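Local coordinates for CCHC-type domain-containing protein (Trypanosoma brucei brucei, PDB 7C45), which probably trims guide RNAs as an RNase D-type 3'-5' exonuclease, gripping single-stranded RNA that runs toward its metal-ion site, at residues R136-M144 against A236-N244; M144-L154 against D191-L202. All coordinates share one frame; numbering follows the deposited sequence.

Interaction 1 (R136-M144 against A236-N244); sequences RSVNRRSGM and ADATPAEVN. With nucleotides of chain B.
Arg141 reaches across to the 236-244 loop with its chain extended from CG to NE, crossing the Asp237 side chain at about a right angle. Arg141 NH2 meets the syn side of Asp237 OD2 at 2.8 Å in a salt bridge, although guanidinium and carboxylate planes are turned 50° apart. Arg141 NE hydrogen-bonds Glu242 O at 2.8 Å from above the carbonyl plane. Val243 CG2 lies over one guanidinium face, 3.7 Å from Arg141 CZ, while Gln125 takes NH1. Arg104 also pairs with Asp237 OD2; OD1 is hydrogen-bonded to Tyr222 OH and accepts from Asn244 N, so each oxygen has more than one partner.

Asn139 CG sits between its own N and carbonyl carbon (chi1 74°), which carries the amide alongside the Glu242 side chain. Asn139 ND2 splits its two hydrogens between Val243 O at 2.8 Å and the anti side of Glu242 OE1 at 2.9 Å. Between Asn139 and Arg141, Arg140 makes a single beta bridge with Glu242, with Val243 N bound to Asn139 O and Arg141 N to Ala241 O.

Arg140 points the opposite way, laying its guanidinium face over the uracil of U6 of chain B, whose N3 donates to Ser142 OG at 2.7 Å. The type I turn Thr239-Glu242 sets Pro240 CB 3.3 Å from N3 of U8 of chain B. Two bridged loops line a binding track for single-stranded RNA.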
loop_
_atom_site.group_PDB
_atom_site.type_symbol
_atom_site.label_atom_id
_atom_site.label_comp_id
_atom_site.label_asym_id
_atom_site.label_seq_id
_atom_site.Cartn_x
_atom_site.Cartn_y
_atom_site.Cartn_z
ATOM N N ARG A 136 3.274 14.427 -14.290
ATOM C CA ARG A 136 3.730 13.818 -15.537
ATOM C C ARG A 136 2.637 13.168 -16.379
ATOM O O ARG A 136 2.951 12.660 -17.464
ATOM C CB ARG A 136 4.798 12.752 -15.253
ATOM C CG ARG A 136 5.947 13.192 -14.398
ATOM C CD ARG A 136 6.528 12.001 -13.687
ATOM N NE ARG A 136 6.748 10.910 -14.605
ATOM C CZ ARG A 136 7.068 9.672 -14.240
ATOM N NH1 ARG A 136 7.266 8.746 -15.165
ATOM N NH2 ARG A 136 7.171 9.347 -12.958
ATOM N N SER A 137 1.380 13.179 -15.940
ATOM C CA SER A 137 0.287 12.485 -16.636
ATOM C C SER A 137 0.546 10.980 -16.713
ATOM O O SER A 137 0.154 10.317 -17.676
ATOM C CB SER A 137 0.041 13.054 -18.038
ATOM O OG SER A 137 -0.318 14.417 -17.982
ATOM N N VAL A 138 1.206 10.452 -15.692
ATOM C CA VAL A 138 1.460 9.030 -15.545
ATOM C C VAL A 138 0.414 8.475 -14.583
ATOM O O VAL A 138 0.229 9.019 -13.486
ATOM C CB VAL A 138 2.883 8.784 -15.027
ATOM C CG1 VAL A 138 3.026 7.374 -14.464
ATOM C CG2 VAL A 138 3.910 9.039 -16.144
ATOM N N ASN A 139 -0.282 7.405 -15.004
ATOM C CA ASN A 139 -1.297 6.751 -14.175
ATOM C C ASN A 139 -0.909 5.330 -13.758
ATOM O O ASN A 139 -1.766 4.569 -13.321
ATOM C CB ASN A 139 -2.654 6.728 -14.880
ATOM C CG ASN A 139 -2.713 5.720 -16.011
ATOM O OD1 ASN A 139 -1.702 5.443 -16.663
ATOM N ND2 ASN A 139 -3.902 5.157 -16.240
ATOM N N ARG A 140 0.359 4.979 -13.860
ATOM C CA ARG A 140 0.837 3.664 -13.451
ATOM C C ARG A 140 0.705 3.448 -11.941
ATOM O O ARG A 140 0.993 4.335 -11.142
ATOM C CB ARG A 140 2.296 3.527 -13.866
ATOM C CG ARG A 140 2.996 2.254 -13.487
ATOM C CD ARG A 140 4.386 2.268 -14.089
ATOM N NE ARG A 140 5.011 0.953 -14.087
ATOM C CZ ARG A 140 6.064 0.636 -14.829
ATOM N NH1 ARG A 140 6.579 -0.583 -14.769
ATOM N NH2 ARG A 140 6.600 1.544 -15.635
ATOM N N ARG A 141 0.305 2.240 -11.561
ATOM C CA ARG A 141 0.416 1.775 -10.183
ATOM C C ARG A 141 1.773 1.111 -9.998
ATOM O O ARG A 141 2.078 0.111 -10.656
ATOM C CB ARG A 141 -0.693 0.783 -9.834
ATOM C CG ARG A 141 -2.087 1.357 -9.788
ATOM C CD ARG A 141 -3.083 0.234 -9.442
ATOM N NE ARG A 141 -4.465 0.698 -9.414
ATOM C CZ ARG A 141 -5.075 1.130 -8.315
ATOM N NH1 ARG A 141 -4.429 1.132 -7.145
ATOM N NH2 ARG A 141 -6.320 1.535 -8.384
ATOM N N SER A 142 2.569 1.646 -9.091
ATOM C CA SER A 142 3.870 1.071 -8.800
ATOM C C SER A 142 3.781 0.152 -7.593
ATOM O O SER A 142 2.945 0.335 -6.710
ATOM C CB SER A 142 4.909 2.167 -8.572
ATOM O OG SER A 142 5.111 2.856 -9.791
ATOM N N GLY A 143 4.632 -0.862 -7.590
ATOM C CA GLY A 143 4.670 -1.800 -6.491
ATOM C C GLY A 143 5.313 -1.183 -5.256
ATOM O O GLY A 143 5.961 -0.148 -5.302
ATOM N N MET A 144 5.137 -1.873 -4.132
ATOM C CA MET A 144 5.622 -1.381 -2.851
ATOM C C MET A 144 7.122 -1.104 -2.868
ATOM O O MET A 144 7.587 -0.119 -2.285
ATOM C CB MET A 144 5.277 -2.407 -1.768
ATOM C CG MET A 144 5.828 -2.130 -0.408
ATOM S SD MET A 144 5.135 -0.673 0.376
ATOM C CE MET A 144 3.602 -1.352 1.015
ATOM N N ALA A 236 -12.567 -1.190 -12.051
ATOM C CA ALA A 236 -12.591 0.261 -12.201
ATOM C C ALA A 236 -11.442 0.755 -13.059
ATOM O O ALA A 236 -11.530 1.840 -13.641
ATOM C CB ALA A 236 -12.530 0.939 -10.827
ATOM N N ASP A 237 -10.363 -0.012 -13.127
ATOM C CA ASP A 237 -9.181 0.349 -13.885
ATOM C C ASP A 237 -9.079 -0.532 -15.122
ATOM O O ASP A 237 -9.413 -1.717 -15.074
ATOM C CB ASP A 237 -7.934 0.210 -13.009
ATOM C CG ASP A 237 -8.014 1.075 -11.748
ATOM O OD1 ASP A 237 -8.459 2.246 -11.835
ATOM O OD2 ASP A 237 -7.631 0.564 -10.685
ATOM N N ALA A 238 -8.626 0.054 -16.235
ATOM C CA ALA A 238 -8.649 -0.681 -17.504
ATOM C C ALA A 238 -7.701 -1.883 -17.496
ATOM O O ALA A 238 -7.952 -2.866 -18.210
ATOM C CB ALA A 238 -8.310 0.259 -18.657
ATOM N N THR A 239 -6.622 -1.814 -16.729
ATOM C CA THR A 239 -5.687 -2.899 -16.473
ATOM C C THR A 239 -5.287 -2.833 -15.022
ATOM O O THR A 239 -5.320 -1.756 -14.402
ATOM C CB THR A 239 -4.421 -2.814 -17.349
ATOM O OG1 THR A 239 -3.713 -1.596 -17.067
ATOM C CG2 THR A 239 -4.757 -2.868 -18.813
ATOM N N PRO A 240 -4.856 -3.947 -14.421
ATOM C CA PRO A 240 -4.639 -3.961 -12.971
ATOM C C PRO A 240 -3.595 -2.970 -12.491
ATOM O O PRO A 240 -3.738 -2.426 -11.390
ATOM C CB PRO A 240 -4.211 -5.408 -12.686
ATOM C CG PRO A 240 -4.813 -6.190 -13.810
ATOM C CD PRO A 240 -4.742 -5.298 -15.010
ATOM N N ALA A 241 -2.557 -2.704 -13.282
ATOM C CA ALA A 241 -1.467 -1.870 -12.798
ATOM C C ALA A 241 -1.621 -0.414 -13.222
ATOM O O ALA A 241 -0.620 0.263 -13.458
ATOM C CB ALA A 241 -0.128 -2.437 -13.263
ATOM N N GLU A 242 -2.851 0.087 -13.324
ATOM C CA GLU A 242 -3.038 1.517 -13.541
ATOM C C GLU A 242 -4.206 2.061 -12.714
ATOM O O GLU A 242 -4.989 1.325 -12.109
ATOM C CB GLU A 242 -3.233 1.848 -15.027
ATOM C CG GLU A 242 -4.417 1.252 -15.688
ATOM C CD GLU A 242 -4.365 1.476 -17.197
ATOM O OE1 GLU A 242 -4.416 2.642 -17.631
ATOM O OE2 GLU A 242 -4.242 0.480 -17.939
ATOM N N VAL A 243 -4.269 3.389 -12.650
ATOM C CA VAL A 243 -5.372 4.109 -12.037
ATOM C C VAL A 243 -6.135 4.782 -13.161
ATOM O O VAL A 243 -5.540 5.492 -13.980
ATOM C CB VAL A 243 -4.880 5.141 -11.004
ATOM C CG1 VAL A 243 -6.027 5.998 -10.534
ATOM C CG2 VAL A 243 -4.206 4.437 -9.830
ATOM N N ASN A 244 -7.429 4.510 -13.220
ATOM C CA ASN A 244 -8.374 5.107 -14.151
ATOM C C ASN A 244 -8.071 6.591 -14.383
ATOM O O ASN A 244 -8.066 7.375 -13.439
ATOM C CB ASN A 244 -9.770 4.906 -13.534
ATOM C CG ASN A 244 -10.864 5.346 -14.409
ATOM O OD1 ASN A 244 -10.916 6.493 -14.791
ATOM N ND2 ASN A 244 -11.779 4.429 -14.738
ATOM P P U B 6 11.795 -1.260 -15.869
ATOM O OP1 U B 6 12.279 -2.626 -16.137
ATOM O OP2 U B 6 10.732 -0.681 -16.714
ATOM O "O5'" U B 6 11.261 -1.179 -14.380
ATOM C "C5'" U B 6 12.069 -1.570 -13.284
ATOM C "C4'" U B 6 11.214 -1.880 -12.079
ATOM O "O4'" U B 6 10.647 -0.647 -11.569
ATOM C "C3'" U B 6 10.029 -2.811 -12.336
ATOM O "O3'" U B 6 9.784 -3.548 -11.149
ATOM C "C2'" U B 6 8.880 -1.832 -12.549
ATOM O "O2'" U B 6 7.590 -2.339 -12.292
ATOM C "C1'" U B 6 9.238 -0.736 -11.561
ATOM N N1 U B 6 8.693 0.573 -11.914
ATOM C C2 U B 6 7.635 1.024 -11.159
ATOM O O2 U B 6 7.149 0.386 -10.240
ATOM N N3 U B 6 7.168 2.267 -11.499
ATOM C C4 U B 6 7.635 3.059 -12.514
ATOM O O4 U B 6 7.092 4.152 -12.701
ATOM C C5 U B 6 8.724 2.505 -13.261
ATOM C C6 U B 6 9.216 1.304 -12.957
ATOM P P U B 8 3.681 -4.791 -11.030
ATOM O OP1 U B 8 3.250 -5.745 -12.074
ATOM O OP2 U B 8 4.466 -3.604 -11.449
ATOM O "O5'" U B 8 2.374 -4.398 -10.230
ATOM C "C5'" U B 8 2.228 -3.118 -9.651
ATOM C "C4'" U B 8 0.942 -3.036 -8.884
ATOM O "O4'" U B 8 -0.171 -3.286 -9.774
ATOM C "C3'" U B 8 0.754 -4.043 -7.764
ATOM O "O3'" U B 8 1.416 -3.643 -6.583
ATOM C "C2'" U B 8 -0.760 -4.094 -7.623
ATOM O "O2'" U B 8 -1.239 -2.951 -6.916
ATOM C "C1'" U B 8 -1.195 -3.954 -9.082
ATOM N N1 U B 8 -1.396 -5.258 -9.759
ATOM C C2 U B 8 -2.590 -5.898 -9.556
ATOM O O2 U B 8 -3.438 -5.456 -8.808
ATOM N N3 U B 8 -2.726 -7.090 -10.237
ATOM C C4 U B 8 -1.786 -7.627 -11.102
ATOM O O4 U B 8 -2.015 -8.698 -11.673
ATOM C C5 U B 8 -0.585 -6.871 -11.274
ATOM C C6 U B 8 -0.437 -5.725 -10.610
ATOM P P U B 9 1.947 -4.739 -5.534
ATOM O OP1 U B 9 2.635 -3.972 -4.466
ATOM O OP2 U B 9 2.689 -5.751 -6.320
ATOM O "O5'" U B 9 0.608 -5.416 -5.009
ATOM C "C5'" U B 9 -0.127 -4.882 -3.914
ATOM C "C4'" U B 9 -1.412 -5.636 -3.619
ATOM O "O4'" U B 9 -2.221 -5.796 -4.807
ATOM C "C3'" U B 9 -1.293 -7.050 -3.074
ATOM O "O3'" U B 9 -0.962 -7.080 -1.707
ATOM C "C2'" U B 9 -2.661 -7.644 -3.384
ATOM O "O2'" U B 9 -3.645 -7.218 -2.449
ATOM C "C1'" U B 9 -2.966 -6.991 -4.727
ATOM N N1 U B 9 -2.586 -7.860 -5.855
ATOM C C2 U B 9 -3.410 -8.945 -6.157
ATOM O O2 U B 9 -4.424 -9.223 -5.550
ATOM N N3 U B 9 -3.003 -9.717 -7.212
ATOM C C4 U B 9 -1.875 -9.524 -7.982
ATOM O O4 U B 9 -1.642 -10.309 -8.899
ATOM C C5 U B 9 -1.076 -8.391 -7.606
ATOM C C6 U B 9 -1.445 -7.613 -6.579
#

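Interaction 2 (M144-L154 against D191-L202); sequences MGYVLKSVAGL and DVRHILLLSNYL. With CA (calcium ion), chain E; nucleotides of chain B.
Asp191, across from Met144 at the first turn of helix 144-152, binds a calcium ion through OD2 at 2.4 Å. Asp41, Glu43 and a phosphate of the bound RNA also bind it, as do two waters, one of them accepting from Asp191 N. Asp191 OD1 lies 4.2 Å from Met144 CG.

Behind the metal the helices pack apolar, their axes 10.1 Å apart at closest and inclined by 38°. Met144 is a knob in the hole formed by Asp191, His194, Ile195 and Leu198; the bend at chi2 (67°) brings SD to Leu198 CD1 at 3.8 Å, and the one at chi3 turns CE onto Ile195 CG1. Leu198 answers as a knob among Met144, Val147, Leu148 and Val151. Acidic residues round metal ions, the last on a helix, mark DEDD exonucleases of the RNase H-like fold; here that helix, carrying Asp191, packs against 144-152.

Leu148 forks: CD1 stands over a face of the His194 ring, 3.6 Å from its centroid, while CD2 rests on Leu198. Val151 CG1 presses on Tyr201 CB at 3.4 Å, and Ala152 CB covers a face of the Tyr201 ring. Tyr146, not touching 191-202, stacks on the uracil of U6 of chain B.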
loop_
_atom_site.group_PDB
_atom_site.type_symbol
_atom_site.label_atom_id
_atom_site.label_comp_id
_atom_site.label_asym_id
_atom_site.label_seq_id
_atom_site.Cartn_x
_atom_site.Cartn_y
_atom_site.Cartn_z
ATOM N N MET A 144 5.137 -1.873 -4.132
ATOM C CA MET A 144 5.622 -1.381 -2.851
ATOM C C MET A 144 7.122 -1.104 -2.868
ATOM O O MET A 144 7.587 -0.119 -2.285
ATOM C CB MET A 144 5.277 -2.407 -1.768
ATOM C CG MET A 144 5.828 -2.130 -0.408
ATOM S SD MET A 144 5.135 -0.673 0.376
ATOM C CE MET A 144 3.602 -1.352 1.015
ATOM N N GLY A 145 7.900 -1.968 -3.513
ATOM C CA GLY A 145 9.343 -1.774 -3.511
ATOM C C GLY A 145 9.759 -0.477 -4.181
ATOM O O GLY A 145 10.575 0.281 -3.651
ATOM N N TYR A 146 9.186 -0.209 -5.354
ATOM C CA TYR A 146 9.456 1.023 -6.085
ATOM C C TYR A 146 9.000 2.251 -5.306
ATOM O O TYR A 146 9.701 3.274 -5.270
ATOM C CB TYR A 146 8.755 0.968 -7.442
ATOM C CG TYR A 146 9.082 2.150 -8.338
ATOM C CD1 TYR A 146 8.394 3.342 -8.229
ATOM C CD2 TYR A 146 10.083 2.057 -9.288
ATOM C CE1 TYR A 146 8.704 4.416 -9.035
ATOM C CE2 TYR A 146 10.386 3.113 -10.111
ATOM C CZ TYR A 146 9.694 4.290 -9.984
ATOM O OH TYR A 146 9.999 5.357 -10.795
ATOM N N VAL A 147 7.810 2.192 -4.708
ATOM C CA VAL A 147 7.338 3.352 -3.966
ATOM C C VAL A 147 8.206 3.582 -2.746
ATOM O O VAL A 147 8.540 4.723 -2.413
ATOM C CB VAL A 147 5.865 3.194 -3.577
ATOM C CG1 VAL A 147 5.437 4.404 -2.741
ATOM C CG2 VAL A 147 5.032 3.051 -4.795
ATOM N N LEU A 148 8.584 2.507 -2.055
ATOM C CA LEU A 148 9.440 2.656 -0.886
ATOM C C LEU A 148 10.741 3.373 -1.244
ATOM O O LEU A 148 11.151 4.310 -0.557
ATOM C CB LEU A 148 9.712 1.287 -0.267
ATOM C CG LEU A 148 8.731 0.859 0.812
ATOM C CD1 LEU A 148 9.083 -0.554 1.249
ATOM C CD2 LEU A 148 8.782 1.830 1.992
ATOM N N LYS A 149 11.370 2.971 -2.352
ATOM C CA LYS A 149 12.649 3.551 -2.758
ATOM C C LYS A 149 12.492 5.005 -3.173
ATOM O O LYS A 149 13.270 5.877 -2.755
ATOM C CB LYS A 149 13.237 2.718 -3.900
ATOM C CG LYS A 149 14.595 3.160 -4.421
ATOM C CD LYS A 149 15.249 1.998 -5.159
ATOM C CE LYS A 149 15.959 2.430 -6.439
ATOM N NZ LYS A 149 17.024 3.417 -6.182
ATOM N N SER A 150 11.484 5.293 -3.985
ATOM C CA SER A 150 11.312 6.653 -4.469
ATOM C C SER A 150 10.872 7.603 -3.358
ATOM O O SER A 150 11.290 8.761 -3.341
ATOM C CB SER A 150 10.317 6.677 -5.622
ATOM O OG SER A 150 9.947 8.009 -5.903
ATOM N N VAL A 151 10.035 7.149 -2.429
ATOM C CA VAL A 151 9.504 8.053 -1.414
ATOM C C VAL A 151 10.399 8.116 -0.180
ATOM O O VAL A 151 10.661 9.198 0.344
ATOM C CB VAL A 151 8.071 7.654 -1.024
ATOM C CG1 VAL A 151 7.636 8.466 0.155
ATOM C CG2 VAL A 151 7.123 7.862 -2.201
ATOM N N ALA A 152 10.878 6.986 0.320
ATOM C CA ALA A 152 11.620 6.962 1.573
ATOM C C ALA A 152 13.091 6.620 1.397
ATOM O O ALA A 152 13.827 6.593 2.384
ATOM C CB ALA A 152 10.982 5.965 2.550
ATOM N N GLY A 153 13.539 6.356 0.176
ATOM C CA GLY A 153 14.915 5.967 -0.037
ATOM C C GLY A 153 15.253 4.591 0.476
ATOM O O GLY A 153 16.431 4.255 0.582
ATOM N N LEU A 154 14.251 3.775 0.779
ATOM C CA LEU A 154 14.452 2.479 1.410
ATOM C C LEU A 154 14.436 1.355 0.388
ATOM O O LEU A 154 13.607 1.341 -0.527
ATOM C CB LEU A 154 13.372 2.203 2.456
ATOM C CG LEU A 154 13.639 2.766 3.844
ATOM C CD1 LEU A 154 12.464 2.511 4.757
ATOM C CD2 LEU A 154 14.906 2.152 4.411
ATOM N N ASP A 191 4.494 -5.444 5.151
ATOM C CA ASP A 191 3.873 -4.372 4.376
ATOM C C ASP A 191 3.277 -3.275 5.253
ATOM O O ASP A 191 3.371 -2.095 4.899
ATOM C CB ASP A 191 2.803 -4.916 3.441
ATOM C CG ASP A 191 3.379 -5.629 2.246
ATOM O OD1 ASP A 191 4.570 -5.440 1.940
ATOM O OD2 ASP A 191 2.626 -6.383 1.605
ATOM N N VAL A 192 2.637 -3.625 6.382
ATOM C CA VAL A 192 1.967 -2.571 7.139
ATOM C C VAL A 192 2.983 -1.659 7.813
ATOM O O VAL A 192 2.709 -0.472 8.005
ATOM C CB VAL A 192 0.963 -3.114 8.169
ATOM C CG1 VAL A 192 -0.330 -3.588 7.462
ATOM C CG2 VAL A 192 1.594 -4.205 9.055
ATOM N N ARG A 193 4.154 -2.188 8.181
ATOM C CA ARG A 193 5.229 -1.306 8.644
ATOM C C ARG A 193 5.574 -0.290 7.566
ATOM O O ARG A 193 5.701 0.907 7.835
ATOM C CB ARG A 193 6.487 -2.104 9.006
ATOM C CG ARG A 193 6.388 -3.036 10.195
ATOM C CD ARG A 193 7.791 -3.487 10.593
ATOM N NE ARG A 193 7.777 -4.624 11.485
ATOM C CZ ARG A 193 7.985 -5.882 11.109
ATOM N NH1 ARG A 193 8.204 -6.184 9.832
ATOM N NH2 ARG A 193 7.945 -6.853 12.005
ATOM N N HIS A 194 5.740 -0.767 6.338
ATOM C CA HIS A 194 6.068 0.109 5.216
ATOM C C HIS A 194 4.951 1.097 4.930
ATOM O O HIS A 194 5.207 2.252 4.622
ATOM C CB HIS A 194 6.349 -0.733 3.979
ATOM C CG HIS A 194 7.511 -1.649 4.142
ATOM N ND1 HIS A 194 8.613 -1.323 4.902
ATOM C CD2 HIS A 194 7.740 -2.885 3.650
ATOM C CE1 HIS A 194 9.475 -2.323 4.871
ATOM N NE2 HIS A 194 8.970 -3.281 4.119
ATOM N N ILE A 195 3.701 0.657 5.040
ATOM C CA ILE A 195 2.580 1.560 4.836
ATOM C C ILE A 195 2.595 2.679 5.867
ATOM O O ILE A 195 2.396 3.849 5.530
ATOM C CB ILE A 195 1.257 0.777 4.877
ATOM C CG1 ILE A 195 1.180 -0.105 3.632
ATOM C CG2 ILE A 195 0.092 1.751 4.922
ATOM C CD1 ILE A 195 0.031 -1.167 3.648
ATOM N N LEU A 196 2.791 2.336 7.141
ATOM C CA LEU A 196 2.740 3.372 8.163
ATOM C C LEU A 196 3.899 4.347 7.991
ATOM O O LEU A 196 3.720 5.566 8.082
ATOM C CB LEU A 196 2.726 2.733 9.559
ATOM C CG LEU A 196 2.509 3.683 10.747
ATOM C CD1 LEU A 196 1.116 4.274 10.716
ATOM C CD2 LEU A 196 2.777 3.000 12.098
ATOM N N LEU A 197 5.084 3.843 7.681
ATOM C CA LEU A 197 6.196 4.773 7.527
ATOM C C LEU A 197 6.019 5.628 6.279
ATOM O O LEU A 197 6.367 6.817 6.283
ATOM C CB LEU A 197 7.519 4.023 7.518
ATOM C CG LEU A 197 8.070 3.247 6.331
ATOM C CD1 LEU A 197 8.828 4.150 5.348
ATOM C CD2 LEU A 197 8.957 2.133 6.834
ATOM N N LEU A 198 5.458 5.049 5.205
ATOM C CA LEU A 198 5.204 5.831 3.999
ATOM C C LEU A 198 4.226 6.958 4.253
ATOM O O LEU A 198 4.323 8.017 3.613
ATOM C CB LEU A 198 4.661 4.931 2.891
ATOM C CG LEU A 198 5.759 4.124 2.185
ATOM C CD1 LEU A 198 5.145 3.071 1.264
ATOM C CD2 LEU A 198 6.722 5.044 1.415
ATOM N N SER A 199 3.249 6.738 5.140
ATOM C CA SER A 199 2.286 7.789 5.448
ATOM C C SER A 199 2.975 9.001 6.049
ATOM O O SER A 199 2.510 10.124 5.861
ATOM C CB SER A 199 1.202 7.285 6.397
ATOM O OG SER A 199 1.746 7.031 7.684
ATOM N N ASN A 200 4.100 8.794 6.737
ATOM C CA ASN A 200 4.830 9.921 7.316
ATOM C C ASN A 200 5.416 10.810 6.236
ATOM O O ASN A 200 5.593 12.014 6.447
ATOM C CB ASN A 200 5.947 9.421 8.232
ATOM C CG ASN A 200 5.427 8.905 9.562
ATOM O OD1 ASN A 200 4.336 9.278 10.006
ATOM N ND2 ASN A 200 6.213 8.053 10.209
ATOM N N TYR A 201 5.737 10.236 5.086
ATOM C CA TYR A 201 6.300 11.020 4.009
ATOM C C TYR A 201 5.232 11.665 3.145
ATOM O O TYR A 201 5.451 12.756 2.619
ATOM C CB TYR A 201 7.182 10.143 3.125
ATOM C CG TYR A 201 8.469 9.689 3.764
ATOM C CD1 TYR A 201 8.512 8.546 4.564
ATOM C CD2 TYR A 201 9.641 10.389 3.561
ATOM C CE1 TYR A 201 9.683 8.127 5.132
ATOM C CE2 TYR A 201 10.811 9.979 4.127
ATOM C CZ TYR A 201 10.834 8.848 4.899
ATOM O OH TYR A 201 12.014 8.448 5.451
ATOM N N LEU A 202 4.085 11.002 2.978
ATOM C CA LEU A 202 3.095 11.415 1.997
ATOM C C LEU A 202 1.965 12.236 2.588
ATOM O O LEU A 202 1.394 13.071 1.885
ATOM C CB LEU A 202 2.519 10.177 1.293
ATOM C CG LEU A 202 3.495 9.439 0.363
ATOM C CD1 LEU A 202 2.945 8.087 -0.139
ATOM C CD2 LEU A 202 3.895 10.331 -0.822
HETATM CA CA CA E . 1.077 -8.110 2.276
ATOM P P U B 6 11.795 -1.260 -15.869
ATOM O OP1 U B 6 12.279 -2.626 -16.137
ATOM O OP2 U B 6 10.732 -0.681 -16.714
ATOM O "O5'" U B 6 11.261 -1.179 -14.380
ATOM C "C5'" U B 6 12.069 -1.570 -13.284
ATOM C "C4'" U B 6 11.214 -1.880 -12.079
ATOM O "O4'" U B 6 10.647 -0.647 -11.569
ATOM C "C3'" U B 6 10.029 -2.811 -12.336
ATOM O "O3'" U B 6 9.784 -3.548 -11.149
ATOM C "C2'" U B 6 8.880 -1.832 -12.549
ATOM O "O2'" U B 6 7.590 -2.339 -12.292
ATOM C "C1'" U B 6 9.238 -0.736 -11.561
ATOM N N1 U B 6 8.693 0.573 -11.914
ATOM C C2 U B 6 7.635 1.024 -11.159
ATOM O O2 U B 6 7.149 0.386 -10.240
ATOM N N3 U B 6 7.168 2.267 -11.499
ATOM C C4 U B 6 7.635 3.059 -12.514
ATOM O O4 U B 6 7.092 4.152 -12.701
ATOM C C5 U B 6 8.724 2.505 -13.261
ATOM C C6 U B 6 9.216 1.304 -12.957
HETATM O O HOH W 1 3.359 -8.148 4.010
HETATM O O HOH W 2 2.884 -9.597 1.438
#

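How the interactions relate
Following the chain, helix 124-136 runs into the loop 136-144, which passes directly into helix 144-152; Met144 belongs to both contacts. Interaction 2 closes the shorter circuit, when helix 182-202 returns to lie against 144-152. The chain then continues through helix 212-226 before 236-244 comes back to 136-144, so interaction 1 closes a wider circuit that contains the whole of interaction 2. One contact fastens two helices of the exonuclease domain beside the calcium site; the other ties the loop before helix 245-251 to the loop between helices 124-136 and 144-152. Ser142 CB packs on Val147 CG2 at 3.9 Å where they meet, and U6 of chain B touches Arg140, Ser142 and Tyr146.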